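Local coordinates for uncharacterized protein (Streptococcus pneumoniae, PDB 3LFT) that binds L-tryptophan between its two lobes and is probably the substrate-binding component of an ABC transporter for that amino acid or a related ligand, at residues 132-136 with 162-166; 121-125 with 229-233; 6-12 with 40-46; 16-20 with 68-72; 176-180 with 204-209. All coordinates share one frame. Numbering follows the deposited sequence.

Contact 1: residues 132-136 with 162-166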
# COMPACT_ATOMS: atom_id res chain seq x y z
N ASN A 132 -23.55 10.64 8.92
CA ASN A 132 -23.46 11.25 10.25
C ASN A 132 -22.03 11.53 10.74
O ASN A 132 -21.83 12.19 11.76
CB ASN A 132 -24.23 10.41 11.29
CG ASN A 132 -24.60 11.20 12.56
OD1 ASN A 132 -24.87 12.41 12.53
ND2 ASN A 132 -24.65 10.50 13.69
N VAL A 133 -21.05 11.02 10.01
CA VAL A 133 -19.64 11.23 10.35
C VAL A 133 -19.22 12.67 10.05
O VAL A 133 -19.35 13.14 8.92
CB VAL A 133 -18.76 10.23 9.59
CG1 VAL A 133 -17.28 10.67 9.56
CG2 VAL A 133 -18.90 8.85 10.20
N LYS A 134 -18.71 13.36 11.08
CA LYS A 134 -18.27 14.75 10.96
C LYS A 134 -16.75 14.91 11.06
O LYS A 134 -16.13 15.69 10.33
CB LYS A 134 -18.95 15.61 12.03
CG LYS A 134 -20.48 15.62 11.92
CD LYS A 134 -21.10 16.31 13.11
CE LYS A 134 -22.61 16.25 13.07
NZ LYS A 134 -23.19 16.87 14.28
N THR A 135 -16.15 14.15 11.97
CA THR A 135 -14.72 14.20 12.22
C THR A 135 -14.10 12.83 11.95
O THR A 135 -14.61 11.81 12.41
CB THR A 135 -14.40 14.65 13.67
OG1 THR A 135 -15.10 15.87 13.96
CG2 THR A 135 -12.89 14.87 13.87
N ILE A 136 -13.01 12.83 11.20
CA ILE A 136 -12.28 11.62 10.88
C ILE A 136 -10.92 11.63 11.57
O ILE A 136 -10.23 12.65 11.54
CB ILE A 136 -12.04 11.54 9.36
CG1 ILE A 136 -13.38 11.44 8.63
CG2 ILE A 136 -11.16 10.35 9.01
CD1 ILE A 136 -13.32 11.76 7.16
N GLY A 162 -16.62 19.03 3.58
CA GLY A 162 -17.20 19.46 4.84
C GLY A 162 -16.91 18.58 6.03
O GLY A 162 -17.61 18.65 7.03
N LEU A 163 -15.86 17.77 5.92
CA LEU A 163 -15.40 16.92 7.01
C LEU A 163 -14.16 17.52 7.66
O LEU A 163 -13.48 18.36 7.06
CB LEU A 163 -15.08 15.52 6.48
CG LEU A 163 -16.27 14.75 5.91
CD1 LEU A 163 -15.78 13.55 5.14
CD2 LEU A 163 -17.21 14.31 7.03
N THR A 164 -13.87 17.09 8.88
CA THR A 164 -12.63 17.48 9.56
C THR A 164 -11.77 16.25 9.78
O THR A 164 -12.28 15.15 10.05
CB THR A 164 -12.93 18.17 10.91
OG1 THR A 164 -13.70 19.36 10.69
CG2 THR A 164 -11.64 18.55 11.65
N VAL A 165 -10.46 16.41 9.60
CA VAL A 165 -9.51 15.32 9.78
C VAL A 165 -8.53 15.73 10.87
O VAL A 165 -7.91 16.80 10.80
CB VAL A 165 -8.74 14.97 8.50
CG1 VAL A 165 -7.72 13.87 8.75
CG2 VAL A 165 -9.68 14.57 7.38
N GLU A 166 -8.46 14.89 11.90
CA GLU A 166 -7.45 15.01 12.95
C GLU A 166 -6.46 13.88 12.76
O GLU A 166 -6.86 12.73 12.52
CB GLU A 166 -8.09 14.92 14.34
CG GLU A 166 -7.13 15.17 15.52
CD GLU A 166 -7.84 15.48 16.84
OE1 GLU A 166 -7.14 15.80 17.82
OE2 GLU A 166 -9.09 15.41 16.89
O HOH W 1 -16.05 18.59 10.31
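Two parallel strands begin side by side here, and the contact illustrates how the two strands of a beta-alpha-beta crossover are joined by backbone bonds and backed by apolar side chains. The hydrogen bonds form the parallel ladder: T164 N donates to K134 O (3.0 Å), I136 N to T164 O (2.7 Å) and E166 N to I136 O (2.9 Å). Longer CA-H...O contacts lie between these rungs, from T135 CA to T164 O (3.4 Å) and from V165 CA to I136 O (3.3 Å). One water donates to K134 O (2.9 Å) and sits 2.5 Å from T164 OG1, bridging the two segments. I136 and V165 point to the face opposite T135 and T164, and the loop residues V133 and L163 join them in apolar contact. I136 CD1 meets L163 CD1 at 3.7 Å, I136 CB approaches V165 CG2 at 4.3 Å, and V133 CG1 lies 4.4 Å from L163 CD2; helices 119-129 and 145-160 cover this side through I126, F154 and A158. G162, at positive phi, ends helix 145-160 in a Schellman motif. Backbone bonds therefore fix the register, while I136 and V165 are buried under helices and T135 and T164 share the more polar face.

Contact 2: residues 121-125 with 229-233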
# COMPACT_ATOMS: atom_id res chain seq x y z
N GLN A 121 -12.43 9.53 -3.97
CA GLN A 121 -13.44 8.48 -3.93
C GLN A 121 -13.70 7.96 -2.53
O GLN A 121 -14.85 7.64 -2.19
CB GLN A 121 -13.10 7.32 -4.86
CG GLN A 121 -13.28 7.58 -6.34
CD GLN A 121 -12.79 6.41 -7.14
OE1 GLN A 121 -11.63 6.38 -7.56
NE2 GLN A 121 -13.65 5.40 -7.31
N GLN A 122 -12.67 7.90 -1.70
CA GLN A 122 -12.87 7.49 -0.31
C GLN A 122 -13.70 8.52 0.44
O GLN A 122 -14.60 8.14 1.20
CB GLN A 122 -11.52 7.27 0.37
CG GLN A 122 -10.84 6.03 -0.16
CD GLN A 122 -9.41 5.87 0.32
OE1 GLN A 122 -8.86 6.75 0.98
NE2 GLN A 122 -8.80 4.76 -0.04
N VAL A 123 -13.40 9.81 0.25
CA VAL A 123 -14.22 10.85 0.87
C VAL A 123 -15.67 10.74 0.42
O VAL A 123 -16.58 10.80 1.25
CB VAL A 123 -13.62 12.26 0.62
CG1 VAL A 123 -14.62 13.34 1.00
CG2 VAL A 123 -12.34 12.42 1.42
N GLU A 124 -15.89 10.56 -0.88
CA GLU A 124 -17.25 10.42 -1.40
C GLU A 124 -17.96 9.22 -0.76
O GLU A 124 -19.13 9.31 -0.42
CB GLU A 124 -17.27 10.36 -2.94
CG GLU A 124 -16.92 11.70 -3.60
CD GLU A 124 -16.45 11.60 -5.06
OE1 GLU A 124 -16.07 10.51 -5.55
OE2 GLU A 124 -16.43 12.66 -5.73
N LEU A 125 -17.25 8.12 -0.58
CA LEU A 125 -17.84 6.92 0.04
C LEU A 125 -18.22 7.17 1.50
O LEU A 125 -19.29 6.75 1.95
CB LEU A 125 -16.88 5.74 -0.07
CG LEU A 125 -17.40 4.39 0.46
CD1 LEU A 125 -18.66 3.88 -0.23
CD2 LEU A 125 -16.27 3.35 0.35
N LEU A 229 -15.08 -1.26 7.72
CA LEU A 229 -16.38 -1.07 7.11
C LEU A 229 -16.31 -1.09 5.59
O LEU A 229 -17.04 -1.84 4.94
CB LEU A 229 -16.99 0.24 7.61
CG LEU A 229 -18.25 0.69 6.86
CD1 LEU A 229 -19.38 -0.31 7.03
CD2 LEU A 229 -18.69 2.09 7.31
N ALA A 230 -15.43 -0.26 5.02
CA ALA A 230 -15.40 -0.09 3.58
C ALA A 230 -14.18 0.72 3.21
O ALA A 230 -13.53 1.36 4.06
CB ALA A 230 -16.66 0.65 3.12
N SER A 231 -13.83 0.67 1.93
CA SER A 231 -12.82 1.54 1.37
C SER A 231 -12.96 1.61 -0.15
O SER A 231 -13.90 1.05 -0.71
CB SER A 231 -11.40 1.11 1.78
OG SER A 231 -10.46 2.11 1.40
N VAL A 232 -12.01 2.29 -0.79
CA VAL A 232 -11.86 2.29 -2.26
C VAL A 232 -10.40 1.92 -2.50
O VAL A 232 -9.50 2.59 -1.96
CB VAL A 232 -12.21 3.64 -2.89
CG1 VAL A 232 -12.14 3.53 -4.40
CG2 VAL A 232 -13.62 4.09 -2.43
N VAL A 233 -10.18 0.85 -3.26
CA VAL A 233 -8.87 0.19 -3.27
C VAL A 233 -8.47 -0.25 -4.66
O VAL A 233 -9.30 -0.48 -5.52
CB VAL A 233 -8.85 -1.05 -2.32
CG1 VAL A 233 -9.11 -0.60 -0.87
CG2 VAL A 233 -9.89 -2.09 -2.74
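V232 turns its side chain from an edge strand onto one turn of a helix, where CG2 lies 3.8 Å from Q121 O and 3.9 Å from L125 CD2, and its CB is 3.9 Å from Q122 CG. In this periplasmic-binding-protein-like fold, helix 119-129 thus packs against strand 230-233, an outermost strand of a small mixed sheet that is separate from the larger parallel sheets of the chain. The short segments run nearly antiparallel, at 157°, with their axes 7.7 Å apart at closest approach, a spacing filled by side chains. L125 extends the apolar seam one helical turn further on: its CD2 reaches A230 CB at 3.9 Å and also S231 O at 3.5 Å. A230 and V232, two apart, both point their CA-to-CB bonds at the helix, and L125 reaches across both. The intervening S231 points its CA-to-CB bond sideways, and its side chain touches V224 of helix 221-224. Polar chemistry is concentrated in Q122, whose amide is buried and well supplied with partners: OE1 accepts from W191 NE1, and NE2 is also hydrogen-bonded to N117 OD1. Across the interface, that same nitrogen, Q122 NE2, donates to the main-chain carbonyl V232 O over 3.0 Å, with an N-H...O angle of 156°.

Contact 3: residues 6-12 with 40-46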
# COMPACT_ATOMS: atom_id res chain seq x y z
N GLY A 6 16.75 -10.33 -7.05
CA GLY A 6 16.54 -10.28 -5.61
C GLY A 6 15.25 -9.54 -5.32
O GLY A 6 14.92 -8.56 -6.00
N VAL A 7 14.51 -10.03 -4.33
CA VAL A 7 13.23 -9.41 -3.94
C VAL A 7 13.23 -9.17 -2.44
O VAL A 7 13.49 -10.09 -1.66
CB VAL A 7 12.04 -10.32 -4.30
CG1 VAL A 7 10.71 -9.73 -3.81
CG2 VAL A 7 11.98 -10.57 -5.80
N LEU A 8 12.98 -7.92 -2.04
CA LEU A 8 12.85 -7.56 -0.63
C LEU A 8 11.41 -7.15 -0.39
O LEU A 8 10.94 -6.15 -0.94
CB LEU A 8 13.81 -6.42 -0.25
CG LEU A 8 13.73 -5.95 1.21
CD1 LEU A 8 14.14 -7.06 2.19
CD2 LEU A 8 14.59 -4.70 1.42
N GLN A 9 10.71 -7.95 0.41
CA GLN A 9 9.37 -7.59 0.85
C GLN A 9 9.51 -6.91 2.22
O GLN A 9 10.15 -7.43 3.12
CB GLN A 9 8.49 -8.82 0.91
CG GLN A 9 7.06 -8.50 1.32
CD GLN A 9 6.15 -9.70 1.19
OE1 GLN A 9 6.26 -10.50 0.26
NE2 GLN A 9 5.21 -9.82 2.13
N PHE A 10 8.90 -5.74 2.37
CA PHE A 10 9.16 -4.95 3.56
C PHE A 10 8.70 -5.67 4.83
O PHE A 10 9.41 -5.67 5.83
CB PHE A 10 8.49 -3.57 3.48
CG PHE A 10 8.59 -2.76 4.75
CD1 PHE A 10 9.82 -2.55 5.38
CD2 PHE A 10 7.44 -2.24 5.34
CE1 PHE A 10 9.90 -1.82 6.55
CE2 PHE A 10 7.51 -1.51 6.53
CZ PHE A 10 8.74 -1.30 7.13
N VAL A 11 7.52 -6.29 4.80
CA VAL A 11 6.91 -6.88 5.98
C VAL A 11 5.85 -7.85 5.50
O VAL A 11 5.41 -7.79 4.35
CB VAL A 11 6.26 -5.76 6.88
CG1 VAL A 11 5.05 -5.12 6.21
CG2 VAL A 11 5.88 -6.26 8.26
N SER A 12 5.44 -8.75 6.38
CA SER A 12 4.30 -9.61 6.09
C SER A 12 3.00 -8.89 6.44
O SER A 12 2.69 -8.67 7.61
CB SER A 12 4.39 -10.93 6.86
OG SER A 12 5.48 -11.69 6.37
N ASP A 40 15.93 -14.69 -5.33
CA ASP A 40 16.37 -14.62 -3.93
C ASP A 40 15.42 -13.70 -3.17
O ASP A 40 15.49 -12.47 -3.30
CB ASP A 40 17.82 -14.13 -3.81
CG ASP A 40 18.40 -14.30 -2.40
OD1 ASP A 40 17.83 -15.06 -1.57
OD2 ASP A 40 19.44 -13.69 -2.12
N PHE A 41 14.54 -14.30 -2.38
CA PHE A 41 13.49 -13.59 -1.65
C PHE A 41 13.87 -13.38 -0.20
O PHE A 41 14.28 -14.33 0.48
CB PHE A 41 12.18 -14.38 -1.72
CG PHE A 41 11.05 -13.73 -0.96
CD1 PHE A 41 10.25 -12.77 -1.55
CD2 PHE A 41 10.82 -14.06 0.37
CE1 PHE A 41 9.22 -12.16 -0.83
CE2 PHE A 41 9.79 -13.47 1.10
CZ PHE A 41 8.98 -12.51 0.48
N MSE A 42 13.68 -12.15 0.27
CA MSE A 42 13.91 -11.82 1.67
C MSE A 42 12.78 -10.94 2.19
O MSE A 42 12.20 -10.17 1.44
CB MSE A 42 15.24 -11.07 1.83
CG MSE A 42 16.45 -11.77 1.21
SE MSE A 42 18.12 -10.99 1.80
CE MSE A 42 18.24 -11.93 3.50
N ASN A 43 12.49 -11.06 3.49
CA ASN A 43 11.45 -10.27 4.13
C ASN A 43 12.05 -9.58 5.36
O ASN A 43 12.57 -10.23 6.27
CB ASN A 43 10.29 -11.20 4.54
CG ASN A 43 9.07 -10.44 5.01
OD1 ASN A 43 9.18 -9.44 5.70
ND2 ASN A 43 7.89 -10.94 4.63
N SER A 44 12.04 -8.25 5.35
CA SER A 44 12.62 -7.46 6.44
C SER A 44 11.73 -7.33 7.69
O SER A 44 12.16 -6.74 8.69
CB SER A 44 13.10 -6.10 5.94
OG SER A 44 12.10 -5.48 5.14
N GLU A 45 10.53 -7.92 7.65
CA GLU A 45 9.72 -8.05 8.87
C GLU A 45 9.39 -6.68 9.49
O GLU A 45 9.26 -6.56 10.71
CB GLU A 45 10.47 -8.90 9.92
CG GLU A 45 11.05 -10.22 9.42
CD GLU A 45 9.96 -11.18 9.01
OE1 GLU A 45 8.87 -10.69 8.67
OE2 GLU A 45 10.20 -12.41 9.02
N GLY A 46 9.28 -5.65 8.66
CA GLY A 46 8.98 -4.31 9.15
C GLY A 46 10.09 -3.62 9.92
O GLY A 46 9.86 -2.58 10.54
O HOH W 2 6.75 -9.47 8.89
O HOH W 3 7.19 -12.47 8.20
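Strands 6-9 and 40-43 run parallel, their axes 4.7 Å apart and inclined by 16°. Four backbone bonds define the register: V7 N to D40 O (2.8 Å), M42 N to V7 O (2.8 Å), Q9 N to M42 O (2.9 Å) and S44 N to Q9 O (3.0 Å). Beyond the ladder, F10 O accepts from both S44 OG and G46 N, each at 2.8 Å. This is the first beta-alpha-beta unit of the Rossmann-like N-terminal lobe, with helix 14-29 crossing between the strands. On the face it covers, V7 CG1 packs on F41 CD1 (3.8 Å), Q9 OE1 lies at the edge of the F41 ring, 3.4 Å from F41 CZ, and Y20 stacks on F41. On the opposite face, L8 CD1 approaches M42 CB, of a selenomethionine, at 4.2 Å. An Asx turn, E45 N to N43 OD1 (2.8 Å), shapes the strand exit; G46 then places its CA 3.9 Å from the F10 ring centroid in a CH-pi contact.

Contact 4: residues 16-20 with 68-72. With TRP (tryptophan), chain C.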
# COMPACT_ATOMS: atom_id res chain seq x y z
N LEU A 16 0.74 -7.34 0.72
CA LEU A 16 2.07 -7.52 0.13
C LEU A 16 2.29 -8.95 -0.34
O LEU A 16 2.93 -9.17 -1.37
CB LEU A 16 3.20 -7.07 1.06
CG LEU A 16 3.15 -5.62 1.57
CD1 LEU A 16 4.48 -5.25 2.22
CD2 LEU A 16 2.80 -4.58 0.50
N ASP A 17 1.78 -9.93 0.41
CA ASP A 17 1.87 -11.32 -0.02
C ASP A 17 1.18 -11.53 -1.37
O ASP A 17 1.70 -12.24 -2.23
CB ASP A 17 1.24 -12.25 1.01
CG ASP A 17 1.98 -12.29 2.33
OD1 ASP A 17 3.19 -12.01 2.40
OD2 ASP A 17 1.34 -12.72 3.31
N LEU A 18 0.03 -10.88 -1.57
CA LEU A 18 -0.71 -10.99 -2.83
C LEU A 18 0.02 -10.28 -3.98
O LEU A 18 0.05 -10.81 -5.11
CB LEU A 18 -2.14 -10.49 -2.66
CG LEU A 18 -3.10 -10.68 -3.83
CD1 LEU A 18 -3.14 -12.10 -4.40
CD2 LEU A 18 -4.49 -10.25 -3.37
N ILE A 19 0.63 -9.13 -3.71
CA ILE A 19 1.49 -8.49 -4.69
C ILE A 19 2.62 -9.43 -5.11
O ILE A 19 2.89 -9.58 -6.32
CB ILE A 19 2.02 -7.15 -4.16
CG1 ILE A 19 0.85 -6.17 -4.02
CG2 ILE A 19 3.12 -6.59 -5.08
CD1 ILE A 19 1.23 -4.94 -3.23
N TYR A 20 3.27 -10.08 -4.15
CA TYR A 20 4.35 -10.99 -4.50
C TYR A 20 3.84 -12.17 -5.35
O TYR A 20 4.51 -12.58 -6.31
CB TYR A 20 5.14 -11.46 -3.26
CG TYR A 20 6.32 -12.35 -3.60
CD1 TYR A 20 6.49 -13.58 -2.96
CD2 TYR A 20 7.24 -11.97 -4.57
CE1 TYR A 20 7.58 -14.40 -3.27
CE2 TYR A 20 8.32 -12.79 -4.90
CZ TYR A 20 8.47 -13.98 -4.25
OH TYR A 20 9.55 -14.78 -4.58
N GLY A 68 11.74 -4.06 -4.75
CA GLY A 68 11.32 -3.69 -3.41
C GLY A 68 9.81 -3.61 -3.32
O GLY A 68 9.19 -2.79 -4.00
N ILE A 69 9.24 -4.49 -2.50
CA ILE A 69 7.78 -4.49 -2.28
C ILE A 69 7.48 -3.61 -1.08
O ILE A 69 7.89 -3.93 0.05
CB ILE A 69 7.21 -5.93 -2.05
CG1 ILE A 69 7.69 -6.89 -3.14
CG2 ILE A 69 5.67 -5.85 -2.01
CD1 ILE A 69 7.20 -8.34 -2.99
N ALA A 70 6.81 -2.49 -1.37
CA ALA A 70 6.47 -1.39 -0.44
C ALA A 70 7.60 -0.38 -0.36
O ALA A 70 8.78 -0.70 -0.58
CB ALA A 70 6.03 -1.90 0.96
N THR A 71 7.23 0.85 -0.06
CA THR A 71 8.12 1.99 -0.09
C THR A 71 9.41 1.81 0.74
O THR A 71 10.49 2.05 0.21
CB THR A 71 7.35 3.30 0.26
OG1 THR A 71 6.45 3.60 -0.80
CG2 THR A 71 8.28 4.49 0.44
N PRO A 72 9.32 1.33 2.00
CA PRO A 72 10.60 1.21 2.73
C PRO A 72 11.57 0.20 2.10
O PRO A 72 12.78 0.38 2.22
CB PRO A 72 10.17 0.75 4.12
CG PRO A 72 8.75 1.31 4.24
CD PRO A 72 8.16 1.09 2.87
N TRP C . 1.82 1.22 -1.45
CA TRP C . 2.45 0.91 -0.14
C TRP C . 3.75 1.64 -0.01
O TRP C . 4.60 1.25 0.80
CB TRP C . 2.63 -0.61 0.01
CG TRP C . 1.31 -1.34 -0.04
CD1 TRP C . 0.75 -2.01 -1.13
CD2 TRP C . 0.34 -1.44 1.05
NE1 TRP C . -0.48 -2.52 -0.77
CE2 TRP C . -0.78 -2.20 0.49
CE3 TRP C . 0.33 -0.96 2.34
CZ2 TRP C . -1.87 -2.45 1.30
CZ3 TRP C . -0.79 -1.22 3.13
CH2 TRP C . -1.86 -1.97 2.60
OXT TRP C . 3.96 2.63 -0.72
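The rotamers along one helical face show how helix 14-29 meets the end of strand 65-69, and how both meet the bound tryptophan. L16, with chi1 m and chi2 t, extends from the helix so that its two methyls diverge: CD1 rests 3.9 Å from A70 CB, while CD2 lies 4.0 Å from I69 CG2 and 3.6 Å from CG of the ligand. I19, also m then t, holds CG2 at 4.1 Å from I69 CG2 and sends CD1 to within 3.6 Å of the ligand's CD1. Y20 CB meets I69 CD1 at 3.7 Å, and chi1 t carries the ring off to stack on F41. I69 answers with an m, t conformation whose CG2 touches both L16 and I19 while CD1 reaches Y20. The strand ends at I69, and A70, at positive phi, is the N-cap residue of helix 71-80. Just beyond, T71 N donates to the ligand's O (2.8 Å), and T71 OG1, with chi1 m, donates to OXT (2.7 Å); N196, D115 and Q236 are among the other residues that bind the amino acid. The site thus divides its chemistry: aliphatic side chains from the helix lie against the indole, while the carboxylate is met by hydrogen-bond donors at a helix N terminus, consistent with recognition of a free amino acid.

Contact 5: residues 176-180 with 204-209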
# COMPACT_ATOMS: atom_id res chain seq x y z
N ILE A 176 -0.23 1.51 18.54
CA ILE A 176 -1.55 1.44 17.89
C ILE A 176 -2.71 1.35 18.89
O ILE A 176 -3.64 2.15 18.82
CB ILE A 176 -1.66 0.27 16.87
CG1 ILE A 176 -0.79 0.57 15.65
CG2 ILE A 176 -3.15 0.09 16.43
CD1 ILE A 176 -0.66 -0.61 14.67
N ALA A 177 -2.64 0.39 19.82
CA ALA A 177 -3.77 0.14 20.71
C ALA A 177 -4.14 1.38 21.52
O ALA A 177 -5.32 1.76 21.58
CB ALA A 177 -3.49 -1.05 21.63
N SER A 178 -3.14 2.01 22.13
CA SER A 178 -3.39 3.18 22.97
C SER A 178 -3.86 4.38 22.14
O SER A 178 -4.70 5.15 22.58
CB SER A 178 -2.15 3.54 23.81
OG SER A 178 -1.06 3.87 22.96
N THR A 179 -3.35 4.50 20.92
CA THR A 179 -3.75 5.58 20.04
C THR A 179 -5.20 5.41 19.61
O THR A 179 -5.96 6.37 19.58
CB THR A 179 -2.82 5.72 18.82
OG1 THR A 179 -1.50 6.05 19.28
CG2 THR A 179 -3.28 6.81 17.89
N VAL A 180 -5.58 4.17 19.28
CA VAL A 180 -6.97 3.92 18.92
C VAL A 180 -7.90 4.32 20.07
O VAL A 180 -8.94 4.96 19.85
CB VAL A 180 -7.23 2.47 18.45
CG1 VAL A 180 -8.74 2.18 18.31
CG2 VAL A 180 -6.53 2.21 17.13
N THR A 204 -5.20 -5.28 15.59
CA THR A 204 -5.13 -4.51 16.85
C THR A 204 -6.05 -3.29 16.79
O THR A 204 -6.67 -2.93 17.79
CB THR A 204 -3.69 -4.06 17.13
OG1 THR A 204 -2.87 -5.23 17.25
CG2 THR A 204 -3.59 -3.24 18.41
N VAL A 205 -6.15 -2.67 15.61
CA VAL A 205 -7.09 -1.57 15.43
C VAL A 205 -8.51 -2.07 15.67
O VAL A 205 -9.29 -1.45 16.40
CB VAL A 205 -6.99 -0.95 14.02
CG1 VAL A 205 -7.99 0.19 13.87
CG2 VAL A 205 -5.57 -0.45 13.72
N VAL A 206 -8.85 -3.21 15.05
CA VAL A 206 -10.20 -3.76 15.13
C VAL A 206 -10.56 -4.15 16.57
O VAL A 206 -11.65 -3.84 17.06
CB VAL A 206 -10.38 -4.96 14.18
CG1 VAL A 206 -11.77 -5.57 14.30
CG2 VAL A 206 -10.11 -4.55 12.75
N SER A 207 -9.62 -4.80 17.26
CA SER A 207 -9.89 -5.24 18.63
C SER A 207 -9.99 -4.05 19.57
O SER A 207 -10.88 -4.02 20.44
CB SER A 207 -8.85 -6.25 19.11
OG SER A 207 -7.55 -5.71 19.10
N SER A 208 -9.11 -3.06 19.41
CA SER A 208 -9.16 -1.86 20.24
C SER A 208 -10.44 -1.05 20.03
O SER A 208 -10.94 -0.44 20.97
CB SER A 208 -7.94 -0.97 20.02
OG SER A 208 -6.79 -1.56 20.62
N ASN A 209 -10.96 -1.07 18.81
CA ASN A 209 -12.20 -0.36 18.46
C ASN A 209 -13.50 -1.14 18.75
O ASN A 209 -14.60 -0.63 18.51
CB ASN A 209 -12.11 0.09 16.98
CG ASN A 209 -13.34 0.85 16.51
OD1 ASN A 209 -13.75 1.86 17.10
ND2 ASN A 209 -13.94 0.37 15.43
O HOH W 4 -6.66 -0.47 23.10
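I176 opens the first segment by pointing its CA-to-CB bond toward helix 202-208, and its CG2 packs 3.7 Å from V205 CG2 and 3.9 Å from T204 CG2. Next, A177 presents a small surface at the closest backbone approach, its CA 5.8 Å from the CA of S208; CB touches T204 CG2 at 3.9 Å, and CA lies 3.5 Å from S208 OG. S178 and T179 turn to other sides of the helix, T179 touching F168 and L139 of the sheet. One turn after I176, V180 returns to the interface: CG1 lies 3.7 Å from S208 CB and 4.0 Å from N209 N, while CG2 is 4.1 Å from V205 CG1. These i, i+1 and i+4 positions meet T204, V205 and S208 on the partner, an ordinary helix-helix packing with axes 8.9 Å apart and a crossing angle of -41°. Both helices lie against the parallel four-stranded sheet of the second lobe, where V180 and V205 both touch L139. N209 ND2 is hydrogen-bonded to K214 O, just before strand 216-218. At the outer margin, a water sits 2.7 Å from S208 OG and donates weakly to A177 O at 3.0 Å. The chemistry grades from aliphatic contact near the sheet to water-mediated polar contact outside, so the pairing rests on close fit of small and branched side chains and not on direct hydrogen bonds.

From the N terminus, contact 3 closes the first beta-alpha-beta loop by pairing strands 3-9 and 37-43. Contact 4 crosses it, since helix 14-29 leaves from inside that loop and reaches strand 65-69, the other neighbour of strand 3-9; the two touch, and contact 4 carries part of the tryptophan pocket. Much later, contact 2 spans 103 intervening residues, from helix 119-129 to strand 230-233, and encloses both remaining contacts. Within it, contact 1 closes a beta-alpha-beta unit of the second lobe, and contact 5 follows in series, pairing helices on that lobe's sheet. Contacts 1 and 3, their centres about 36 Å apart, repeat one principle in opposite lobes.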